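Local atomic coordinates of putative uncharacterized protein (PDB entry 3F4S), a protein that probably acts as a DsbA-type thiol oxidoreductase with a thioredoxin fold, introducing disulfide bonds into other proteins through a redox-active cysteine pair. Residues Leu26-Asp31 / Ile78-Pro83; Ile41-Tyr46 / Gly73-Ile78; Ile174-Leu179 / Ile186-Val191. The protein carries 1 engineered substitution. One frame throughout, in Å; residues are numbered along the deposited sequence. Where two conformers were deposited one is given.

Contact 1. Residues Leu26-Asp31 / Ile78-Pro83; sequences LPLPND and IFRHFP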
loop_
_atom_site.group_PDB
_atom_site.type_symbol
_atom_site.label_atom_id
_atom_site.label_comp_id
_atom_site.label_asym_id
_atom_site.label_seq_id
_atom_site.Cartn_x
_atom_site.Cartn_y
_atom_site.Cartn_z
ATOM N N LEU A 26 -4.467 7.826 -10.017
ATOM C CA LEU A 26 -4.448 9.112 -9.338
ATOM C C LEU A 26 -5.043 8.917 -7.952
ATOM O O LEU A 26 -5.682 7.899 -7.691
ATOM C CB LEU A 26 -5.234 10.162 -10.128
ATOM C CG LEU A 26 -6.657 9.822 -10.578
ATOM C CD1 LEU A 26 -7.628 9.856 -9.412
ATOM C CD2 LEU A 26 -7.116 10.777 -11.675
ATOM N N PRO A 27 -4.826 9.883 -7.051
ATOM C CA PRO A 27 -5.404 9.770 -5.712
ATOM C C PRO A 27 -6.929 9.757 -5.774
ATOM O O PRO A 27 -7.543 10.691 -6.296
ATOM C CB PRO A 27 -4.895 11.027 -5.007
ATOM C CG PRO A 27 -3.657 11.401 -5.757
ATOM C CD PRO A 27 -3.963 11.068 -7.181
ATOM N N LEU A 28 -7.527 8.687 -5.258
ATOM C CA LEU A 28 -8.977 8.529 -5.265
ATOM C C LEU A 28 -9.577 8.996 -3.939
ATOM O O LEU A 28 -8.877 9.070 -2.930
ATOM C CB LEU A 28 -9.348 7.072 -5.541
ATOM C CG LEU A 28 -8.825 6.497 -6.861
ATOM C CD1 LEU A 28 -8.986 4.990 -6.894
ATOM C CD2 LEU A 28 -9.518 7.129 -8.057
ATOM N N PRO A 29 -10.879 9.323 -3.940
ATOM C CA PRO A 29 -11.518 9.839 -2.722
ATOM C C PRO A 29 -11.350 8.918 -1.514
ATOM O O PRO A 29 -11.172 9.417 -0.402
ATOM C CB PRO A 29 -12.994 9.951 -3.120
ATOM C CG PRO A 29 -12.962 10.150 -4.590
ATOM C CD PRO A 29 -11.795 9.342 -5.094
ATOM N N ASN A 30 -11.392 7.604 -1.724
ATOM C CA ASN A 30 -11.285 6.654 -0.620
ATOM C C ASN A 30 -9.862 6.154 -0.337
ATOM O O ASN A 30 -9.654 5.334 0.556
ATOM C CB ASN A 30 -12.225 5.463 -0.839
ATOM C CG ASN A 30 -13.684 5.809 -0.575
ATOM O OD1 ASN A 30 -14.010 6.921 -0.157
ATOM N ND2 ASN A 30 -14.570 4.848 -0.815
ATOM N N ASP A 31 -8.882 6.643 -1.090
ATOM C CA ASP A 31 -7.497 6.240 -0.858
ATOM C C ASP A 31 -7.034 6.689 0.521
ATOM O O ASP A 31 -7.436 7.744 1.017
ATOM C CB ASP A 31 -6.565 6.831 -1.919
ATOM C CG ASP A 31 -6.385 5.924 -3.122
ATOM O OD1 ASP A 31 -6.369 4.684 -2.960
ATOM O OD2 ASP A 31 -6.229 6.461 -4.237
ATOM N N ILE A 78 0.519 6.091 -1.752
ATOM C CA ILE A 78 -0.804 5.492 -1.654
ATOM C C ILE A 78 -0.699 3.977 -1.737
ATOM O O ILE A 78 -0.378 3.424 -2.793
ATOM C CB ILE A 78 -1.731 5.986 -2.777
ATOM C CG1 ILE A 78 -1.867 7.509 -2.724
ATOM C CG2 ILE A 78 -3.090 5.295 -2.683
ATOM C CD1 ILE A 78 -2.808 8.093 -3.768
ATOM N N PHE A 79 -0.971 3.313 -0.617
ATOM C CA PHE A 79 -0.950 1.860 -0.544
ATOM C C PHE A 79 -2.355 1.346 -0.806
ATOM O O PHE A 79 -3.317 1.820 -0.192
ATOM C CB PHE A 79 -0.495 1.401 0.844
ATOM C CG PHE A 79 -0.398 -0.095 0.986
ATOM C CD1 PHE A 79 0.601 -0.799 0.335
ATOM C CD2 PHE A 79 -1.302 -0.797 1.767
ATOM C CE1 PHE A 79 0.700 -2.172 0.456
ATOM C CE2 PHE A 79 -1.211 -2.176 1.895
ATOM C CZ PHE A 79 -0.203 -2.866 1.236
ATOM N N ARG A 80 -2.469 0.381 -1.715
ATOM C CA ARG A 80 -3.749 -0.256 -2.014
ATOM C C ARG A 80 -3.642 -1.756 -1.777
ATOM O O ARG A 80 -2.654 -2.391 -2.161
ATOM C CB ARG A 80 -4.193 0.046 -3.448
ATOM C CG ARG A 80 -4.582 1.511 -3.657
ATOM C CD ARG A 80 -4.943 1.827 -5.103
ATOM N NE ARG A 80 -5.183 3.258 -5.278
ATOM C CZ ARG A 80 -5.199 3.871 -6.456
ATOM N NH1 ARG A 80 -4.991 3.173 -7.567
ATOM N NH2 ARG A 80 -5.428 5.178 -6.525
ATOM N N HIS A 81 -4.651 -2.316 -1.119
ATOM C CA HIS A 81 -4.629 -3.728 -0.754
ATOM C C HIS A 81 -4.794 -4.628 -1.980
ATOM O O HIS A 81 -5.499 -4.286 -2.942
ATOM C CB HIS A 81 -5.736 -4.036 0.260
ATOM C CG HIS A 81 -5.482 -3.469 1.625
ATOM N ND1 HIS A 81 -4.415 -3.858 2.405
ATOM C CD2 HIS A 81 -6.163 -2.548 2.351
ATOM C CE1 HIS A 81 -4.445 -3.203 3.553
ATOM N NE2 HIS A 81 -5.496 -2.402 3.546
ATOM N N PHE A 82 -4.134 -5.779 -1.941
ATOM C CA PHE A 82 -4.295 -6.792 -2.972
ATOM C C PHE A 82 -4.223 -8.147 -2.284
ATOM O O PHE A 82 -3.229 -8.865 -2.417
ATOM C CB PHE A 82 -3.178 -6.672 -4.010
ATOM C CG PHE A 82 -3.506 -7.305 -5.335
ATOM C CD1 PHE A 82 -4.071 -6.553 -6.353
ATOM C CD2 PHE A 82 -3.252 -8.649 -5.563
ATOM C CE1 PHE A 82 -4.372 -7.124 -7.584
ATOM C CE2 PHE A 82 -3.550 -9.232 -6.792
ATOM C CZ PHE A 82 -4.112 -8.467 -7.803
ATOM N N PRO A 83 -5.272 -8.506 -1.524
ATOM C CA PRO A 83 -5.140 -9.738 -0.741
ATOM C C PRO A 83 -5.315 -10.984 -1.590
ATOM O O PRO A 83 -6.025 -10.963 -2.600
ATOM C CB PRO A 83 -6.251 -9.611 0.307
ATOM C CG PRO A 83 -6.558 -8.136 0.353
ATOM C CD PRO A 83 -6.403 -7.685 -1.064
HETATM O O HOH W 1 -5.522 3.553 -0.619
#
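R80 reaches out from strand 75-81 and grips the carboxylate of D31 side-on, a two-pronged salt bridge that ties an irregular segment to a sheet. Its NE meets D31 OD1 at 3.0 Å, while NH2 meets D31 OD2 at 2.7 Å. Both oxygens offer their syn lone pairs, and the carboxylate and guanidinium planes are only 9° apart, so the two groups lie nearly in one plane. The arginine chain, extended with NE anti to CB (chi3 -175°), delivers that nitrogen to the acid.

Each oxygen of D31 has a further donor. The backbone N of L28 binds OD2 at 2.8 Å on its anti side, supplementing the D31 N to L28 O bond of the type I turn from L28 to D31. OD1 accepts a hydrogen from a water at 2.7 Å, and the same water donates to the carbonyl of F79. R80 is equally well supplied: NH2 makes a second, weak bond to L26 O at 3.0 Å, and NH1 turns to L24 O and the hydroxyl of Y46. L28 CD1 covers one guanidinium face, 3.6 Å from NH2. Beside this polar cluster P27 CB touches I78 CD1 at 3.8 Å, the two side chains crossing at about a right angle.

The segment 26-31 runs between helix 21-24 and the short strand 33-34, lying across strand 75-81. Backbone bonds from I78 and R80 join that strand to strand 41-47, while P27 also packs on N180 and D182 in the loop after strand 174-179.

Contact 2. Residues Ile41-Tyr46 / Gly73-Ile78; sequences ILMIEY and GKMLYI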
loop_
_atom_site.group_PDB
_atom_site.type_symbol
_atom_site.label_atom_id
_atom_site.label_comp_id
_atom_site.label_asym_id
_atom_site.label_seq_id
_atom_site.Cartn_x
_atom_site.Cartn_y
_atom_site.Cartn_z
ATOM N N ILE A 41 5.747 14.090 -6.537
ATOM C CA ILE A 41 5.762 12.730 -7.064
ATOM C C ILE A 41 4.701 11.880 -6.380
ATOM O O ILE A 41 4.379 12.102 -5.214
ATOM C CB ILE A 41 7.153 12.071 -6.883
ATOM C CG1 ILE A 41 8.230 12.927 -7.561
ATOM C CG2 ILE A 41 7.166 10.633 -7.417
ATOM C CD1 ILE A 41 7.943 13.228 -9.024
ATOM N N LEU A 42 4.159 10.914 -7.117
ATOM C CA LEU A 42 3.151 9.998 -6.597
ATOM C C LEU A 42 3.624 8.555 -6.726
ATOM O O LEU A 42 4.080 8.144 -7.790
ATOM C CB LEU A 42 1.842 10.158 -7.371
ATOM C CG LEU A 42 0.783 9.076 -7.126
ATOM C CD1 LEU A 42 0.387 9.044 -5.660
ATOM C CD2 LEU A 42 -0.441 9.301 -8.014
ATOM N N MET A 43 3.505 7.788 -5.646
ATOM C CA MET A 43 3.724 6.347 -5.697
ATOM C C MET A 43 2.465 5.624 -5.244
ATOM O O MET A 43 1.954 5.880 -4.154
ATOM C CB MET A 43 4.898 5.914 -4.814
ATOM C CG MET A 43 4.950 4.398 -4.573
ATOM S SD MET A 43 6.289 3.879 -3.485
ATOM C CE MET A 43 7.706 4.163 -4.537
ATOM N N ILE A 44 1.966 4.729 -6.091
ATOM C CA ILE A 44 0.872 3.841 -5.724
ATOM C C ILE A 44 1.439 2.438 -5.660
ATOM O O ILE A 44 2.072 1.985 -6.604
ATOM C CB ILE A 44 -0.267 3.885 -6.766
ATOM C CG1 ILE A 44 -0.888 5.285 -6.812
ATOM C CG2 ILE A 44 -1.334 2.821 -6.459
ATOM C CD1 ILE A 44 -1.817 5.514 -8.001
ATOM N N GLU A 45 1.243 1.767 -4.533
ATOM C CA GLU A 45 1.711 0.403 -4.364
ATOM C C GLU A 45 0.524 -0.530 -4.166
ATOM O O GLU A 45 -0.350 -0.258 -3.340
ATOM C CB GLU A 45 2.639 0.295 -3.146
ATOM C CG GLU A 45 3.017 -1.143 -2.830
ATOM C CD GLU A 45 3.868 -1.296 -1.565
ATOM O OE1 GLU A 45 4.273 -0.274 -0.963
ATOM O OE2 GLU A 45 4.136 -2.452 -1.173
ATOM N N TYR A 46 0.496 -1.628 -4.918
ATOM C CA TYR A 46 -0.409 -2.736 -4.633
ATOM C C TYR A 46 0.397 -3.893 -4.058
ATOM O O TYR A 46 1.389 -4.323 -4.650
ATOM C CB TYR A 46 -1.104 -3.218 -5.904
ATOM C CG TYR A 46 -2.187 -2.309 -6.434
ATOM C CD1 TYR A 46 -3.514 -2.472 -6.041
ATOM C CD2 TYR A 46 -1.886 -1.297 -7.338
ATOM C CE1 TYR A 46 -4.518 -1.646 -6.541
ATOM C CE2 TYR A 46 -2.878 -0.464 -7.840
ATOM C CZ TYR A 46 -4.189 -0.643 -7.437
ATOM O OH TYR A 46 -5.167 0.173 -7.943
ATOM N N GLY A 73 8.391 15.443 1.974
ATOM C CA GLY A 73 7.409 16.121 1.143
ATOM C C GLY A 73 7.631 15.975 -0.358
ATOM O O GLY A 73 6.978 16.643 -1.157
ATOM N N LYS A 74 8.543 15.094 -0.754
ATOM C CA LYS A 74 8.839 14.933 -2.173
ATOM C C LYS A 74 7.821 14.045 -2.871
ATOM O O LYS A 74 7.586 14.186 -4.066
ATOM C CB LYS A 74 10.251 14.375 -2.386
ATOM C CG LYS A 74 11.361 15.382 -2.098
ATOM C CD LYS A 74 12.730 14.771 -2.348
ATOM C CE LYS A 74 13.835 15.788 -2.128
ATOM N NZ LYS A 74 15.161 15.255 -2.550
ATOM N N MET A 75 7.221 13.131 -2.119
ATOM C CA MET A 75 6.406 12.082 -2.719
ATOM C C MET A 75 5.199 11.725 -1.863
ATOM O O MET A 75 5.315 11.558 -0.646
ATOM C CB MET A 75 7.262 10.831 -2.950
ATOM C CG MET A 75 6.552 9.691 -3.675
ATOM S SD MET A 75 7.683 8.342 -4.080
ATOM C CE MET A 75 7.748 7.477 -2.510
ATOM N N LEU A 76 4.046 11.615 -2.519
ATOM C CA LEU A 76 2.817 11.127 -1.903
ATOM C C LEU A 76 2.729 9.615 -2.091
ATOM O O LEU A 76 2.899 9.117 -3.203
ATOM C CB LEU A 76 1.605 11.799 -2.552
ATOM C CG LEU A 76 0.215 11.282 -2.169
ATOM C CD1 LEU A 76 -0.023 11.448 -0.680
ATOM C CD2 LEU A 76 -0.880 11.989 -2.976
ATOM N N TYR A 77 2.460 8.888 -1.011
ATOM C CA TYR A 77 2.413 7.426 -1.056
ATOM C C TYR A 77 1.001 6.906 -0.818
ATOM O O TYR A 77 0.367 7.234 0.192
ATOM C CB TYR A 77 3.377 6.847 -0.019
ATOM C CG TYR A 77 3.310 5.354 0.185
ATOM C CD1 TYR A 77 3.829 4.478 -0.761
ATOM C CD2 TYR A 77 2.764 4.816 1.350
ATOM C CE1 TYR A 77 3.788 3.103 -0.563
ATOM C CE2 TYR A 77 2.710 3.446 1.553
ATOM C CZ TYR A 77 3.227 2.591 0.597
ATOM O OH TYR A 77 3.190 1.227 0.805
ATOM N N ILE A 78 0.519 6.091 -1.752
ATOM C CA ILE A 78 -0.804 5.492 -1.654
ATOM C C ILE A 78 -0.699 3.977 -1.737
ATOM O O ILE A 78 -0.378 3.424 -2.793
ATOM C CB ILE A 78 -1.731 5.986 -2.777
ATOM C CG1 ILE A 78 -1.867 7.509 -2.724
ATOM C CG2 ILE A 78 -3.090 5.295 -2.683
ATOM C CD1 ILE A 78 -2.808 8.093 -3.768
#
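Y77 turns the edge of its ring to the strand 41-46, and there it meets both E45 and M43. The phenol OH donates to E45 OE1 across 2.6 Å, reaching it from above the carboxylate plane, which stands 61° from the ring. M43 SD also sits at the rim, 3.7 Å from Y77 CD1 and 79° off the ring normal, an edge-on Met-aromatic contact. F62 supplies a second ring against Y77 from outside the two segments.

M43 then bends at its thioether (chi3 -71°), which brings its CE to 3.9 Å from CE of M75, itself bent at the same torsion. M75 SD lies 3.8 Å from M43 CB, and I41 completes this methionine-rich face. On the face of L42, I44, L76 and I78 the side chains are all aliphatic: L42 CD1 meets I78 CD1 at 3.8 Å and also rests on the carbonyl of L76, and I44 lies alongside I78, both heading the same way.

Five backbone hydrogen bonds, from I41 N to K74 O at one end to E45 N to I78 O at the other, zip the strands in parallel register. Helices 52-60 and 62-70 link them, making this the beta-alpha-beta crossover of the thioredoxin fold.

Chemically, the contact embeds one polar pair in an apolar interface. With Y77 on OE1 and H58 NE2 on OE2, both oxygens of the buried E45 are bonded and its carboxylate is fixed near C51 and C54, consistent with the buried acidic residue of DsbA-like proteins.

Contact 3. Residues Ile174-Leu179 / Ile186-Val191; sequences IFFIKL and IEHNKV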
loop_
_atom_site.group_PDB
_atom_site.type_symbol
_atom_site.label_atom_id
_atom_site.label_comp_id
_atom_site.label_asym_id
_atom_site.label_seq_id
_atom_site.Cartn_x
_atom_site.Cartn_y
_atom_site.Cartn_z
ATOM N N ILE A 174 3.398 -4.492 -6.914
ATOM C CA ILE A 174 3.492 -3.643 -8.087
ATOM C C ILE A 174 3.498 -2.192 -7.620
ATOM O O ILE A 174 2.755 -1.823 -6.696
ATOM C CB ILE A 174 2.304 -3.863 -9.039
ATOM C CG1 ILE A 174 2.379 -5.248 -9.686
ATOM C CG2 ILE A 174 2.271 -2.780 -10.107
ATOM C CD1 ILE A 174 3.446 -5.364 -10.753
ATOM N N PHE A 175 4.328 -1.374 -8.261
ATOM C CA PHE A 175 4.432 0.045 -7.941
ATOM C C PHE A 175 4.210 0.884 -9.178
ATOM O O PHE A 175 4.735 0.583 -10.249
ATOM C CB PHE A 175 5.827 0.371 -7.395
ATOM C CG PHE A 175 6.227 -0.461 -6.217
ATOM C CD1 PHE A 175 6.013 -0.006 -4.925
ATOM C CD2 PHE A 175 6.826 -1.699 -6.398
ATOM C CE1 PHE A 175 6.377 -0.775 -3.836
ATOM C CE2 PHE A 175 7.193 -2.472 -5.309
ATOM C CZ PHE A 175 6.967 -2.007 -4.027
ATOM N N PHE A 176 3.437 1.948 -9.027
ATOM C CA PHE A 176 3.306 2.934 -10.083
ATOM C C PHE A 176 3.882 4.229 -9.548
ATOM O O PHE A 176 3.448 4.725 -8.507
ATOM C CB PHE A 176 1.844 3.104 -10.495
ATOM C CG PHE A 176 1.229 1.856 -11.061
ATOM C CD1 PHE A 176 1.365 1.546 -12.407
ATOM C CD2 PHE A 176 0.526 0.984 -10.245
ATOM C CE1 PHE A 176 0.806 0.395 -12.928
ATOM C CE2 PHE A 176 -0.037 -0.170 -10.758
ATOM C CZ PHE A 176 0.107 -0.466 -12.102
ATOM N N ILE A 177 4.877 4.756 -10.253
ATOM C CA ILE A 177 5.554 5.976 -9.836
ATOM C C ILE A 177 5.496 7.005 -10.963
ATOM O O ILE A 177 5.979 6.760 -12.069
ATOM C CB ILE A 177 7.018 5.706 -9.444
ATOM C CG1 ILE A 177 7.098 4.554 -8.437
ATOM C CG2 ILE A 177 7.660 6.978 -8.881
ATOM C CD1 ILE A 177 8.507 4.061 -8.181
ATOM N N LYS A 178 4.897 8.155 -10.676
ATOM C CA LYS A 178 4.612 9.134 -11.711
ATOM C C LYS A 178 4.508 10.525 -11.105
ATOM O O LYS A 178 4.494 10.684 -9.882
ATOM C CB LYS A 178 3.302 8.778 -12.428
ATOM C CG LYS A 178 2.080 8.825 -11.521
ATOM C CD LYS A 178 0.830 8.260 -12.192
ATOM C CE LYS A 178 0.471 9.034 -13.453
ATOM N NZ LYS A 178 0.252 10.487 -13.201
ATOM N N LEU A 179 4.440 11.532 -11.965
ATOM C CA LEU A 179 4.202 12.890 -11.510
ATOM C C LEU A 179 2.827 12.943 -10.871
ATOM O O LEU A 179 1.869 12.360 -11.381
ATOM C CB LEU A 179 4.275 13.866 -12.680
ATOM C CG LEU A 179 5.633 13.909 -13.377
ATOM C CD1 LEU A 179 5.586 14.847 -14.576
ATOM C CD2 LEU A 179 6.714 14.326 -12.396
ATOM N N ILE A 186 -0.743 9.086 -19.163
ATOM C CA ILE A 186 0.399 8.226 -19.443
ATOM C C ILE A 186 -0.028 6.767 -19.394
ATOM O O ILE A 186 -0.867 6.386 -18.577
ATOM C CB ILE A 186 1.587 8.477 -18.484
ATOM C CG1 ILE A 186 2.857 7.813 -19.030
ATOM C CG2 ILE A 186 1.271 7.970 -17.084
ATOM C CD1 ILE A 186 4.133 8.241 -18.331
ATOM N N GLU A 187 0.534 5.963 -20.291
ATOM C CA GLU A 187 0.227 4.540 -20.344
ATOM C C GLU A 187 0.760 3.868 -19.083
ATOM O O GLU A 187 1.929 4.041 -18.726
ATOM C CB GLU A 187 0.835 3.908 -21.599
ATOM N N HIS A 188 -0.096 3.106 -18.408
ATOM C CA HIS A 188 0.246 2.609 -17.075
ATOM C C HIS A 188 1.525 1.774 -17.042
ATOM O O HIS A 188 2.265 1.807 -16.061
ATOM C CB HIS A 188 -0.930 1.864 -16.419
ATOM C CG HIS A 188 -1.318 0.597 -17.112
ATOM N ND1 HIS A 188 -2.290 0.551 -18.089
ATOM C CD2 HIS A 188 -0.886 -0.676 -16.951
ATOM C CE1 HIS A 188 -2.428 -0.693 -18.512
ATOM N NE2 HIS A 188 -1.586 -1.459 -17.838
ATOM N N ASN A 189 1.798 1.039 -18.113
ATOM C CA ASN A 189 2.988 0.196 -18.142
ATOM C C ASN A 189 4.300 0.978 -18.162
ATOM O O ASN A 189 5.338 0.469 -17.738
ATOM C CB ASN A 189 2.922 -0.800 -19.301
ATOM C CG ASN A 189 1.998 -1.963 -19.005
ATOM O OD1 ASN A 189 1.757 -2.298 -17.844
ATOM N ND2 ASN A 189 1.474 -2.586 -20.053
ATOM N N LYS A 190 4.251 2.221 -18.631
ATOM C CA LYS A 190 5.456 3.045 -18.683
ATOM C C LYS A 190 5.916 3.517 -17.300
ATOM O O LYS A 190 7.072 3.901 -17.127
ATOM C CB LYS A 190 5.253 4.245 -19.615
ATOM C CG LYS A 190 5.142 3.880 -21.090
ATOM N N VAL A 191 5.019 3.488 -16.319
ATOM C CA VAL A 191 5.364 3.951 -14.981
ATOM C C VAL A 191 5.265 2.828 -13.957
ATOM O O VAL A 191 5.190 3.075 -12.754
ATOM C CB VAL A 191 4.486 5.137 -14.546
ATOM C CG1 VAL A 191 4.761 6.340 -15.440
ATOM C CG2 VAL A 191 3.010 4.757 -14.572
#
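The side chains of F176 and H188 run alongside one another in the same direction, the phenylalanine beside the first residue of the short 3-10 segment 188-190. What the ring meets first is backbone: H188 O lies in its plane, 3.7 Å from CE1, so the C-H edge rather than a face is offered to the carbonyl. The same CE1 comes to 4.2 Å of H188 CB. Chi1 (-62°) sets CG anti to the carbonyl carbon, and the turn of the ring about CB-CG then brings its CE1 edge to H188 O. L25 packs on both F176 and H188.

V191 aims straight at the strand. Its CB sits 3.3 Å from I177 O, CG1 reaches K178 CB at 4.1 Å, and CG2 faces CD1 of the F176 ring, so the valine wedges between the side chains of F176 and K178. Farther along, K178 and I186 run antiparallel past one another, meeting as K178 CE and I186 CG2 at 3.9 Å. The lysine then turns once more (chi4 -58°), which carries NZ back to L179 O at 3.1 Å, nearly along the C=O axis.

One hydrogen bond spans the pair of segments: I177 N to V191 O, 3.0 Å and 162° at the hydrogen. That oxygen also receives a CA-H...O contact from F176 CA, 3.3 Å away.

The chemistry is that of apolar groups packed against backbone carbonyls, with a single backbone hydrogen bond. That bond falls just before strand 192-194, one of the two edge strands, pairs antiparallel with strand 174-179, and the lysine lends its aliphatic stem while its ammonium group is held by its own strand.

Overall arrangement
The three contacts step across one mixed sheet. Contacts 1 and 2, with centres 11 Å apart, share I78 and strand 75-81, and contact 2 is nested in the loop that contact 1 closes; R80 N to E45 O, 2.7 Å, links them. Contacts 2 and 3 are likewise 11 Å apart between centres, joined through I44 O and F176 N at 2.8 Å. Contacts 1 and 3 do not touch, their nearest atoms being about 6 Å apart. E45 and F175 meet at 3.4 Å (CD to CE1), and both lie near, without touching, the C51-C54 disulfide, the probable redox centre, whereas the salt bridge of contact 1 belongs to the other face.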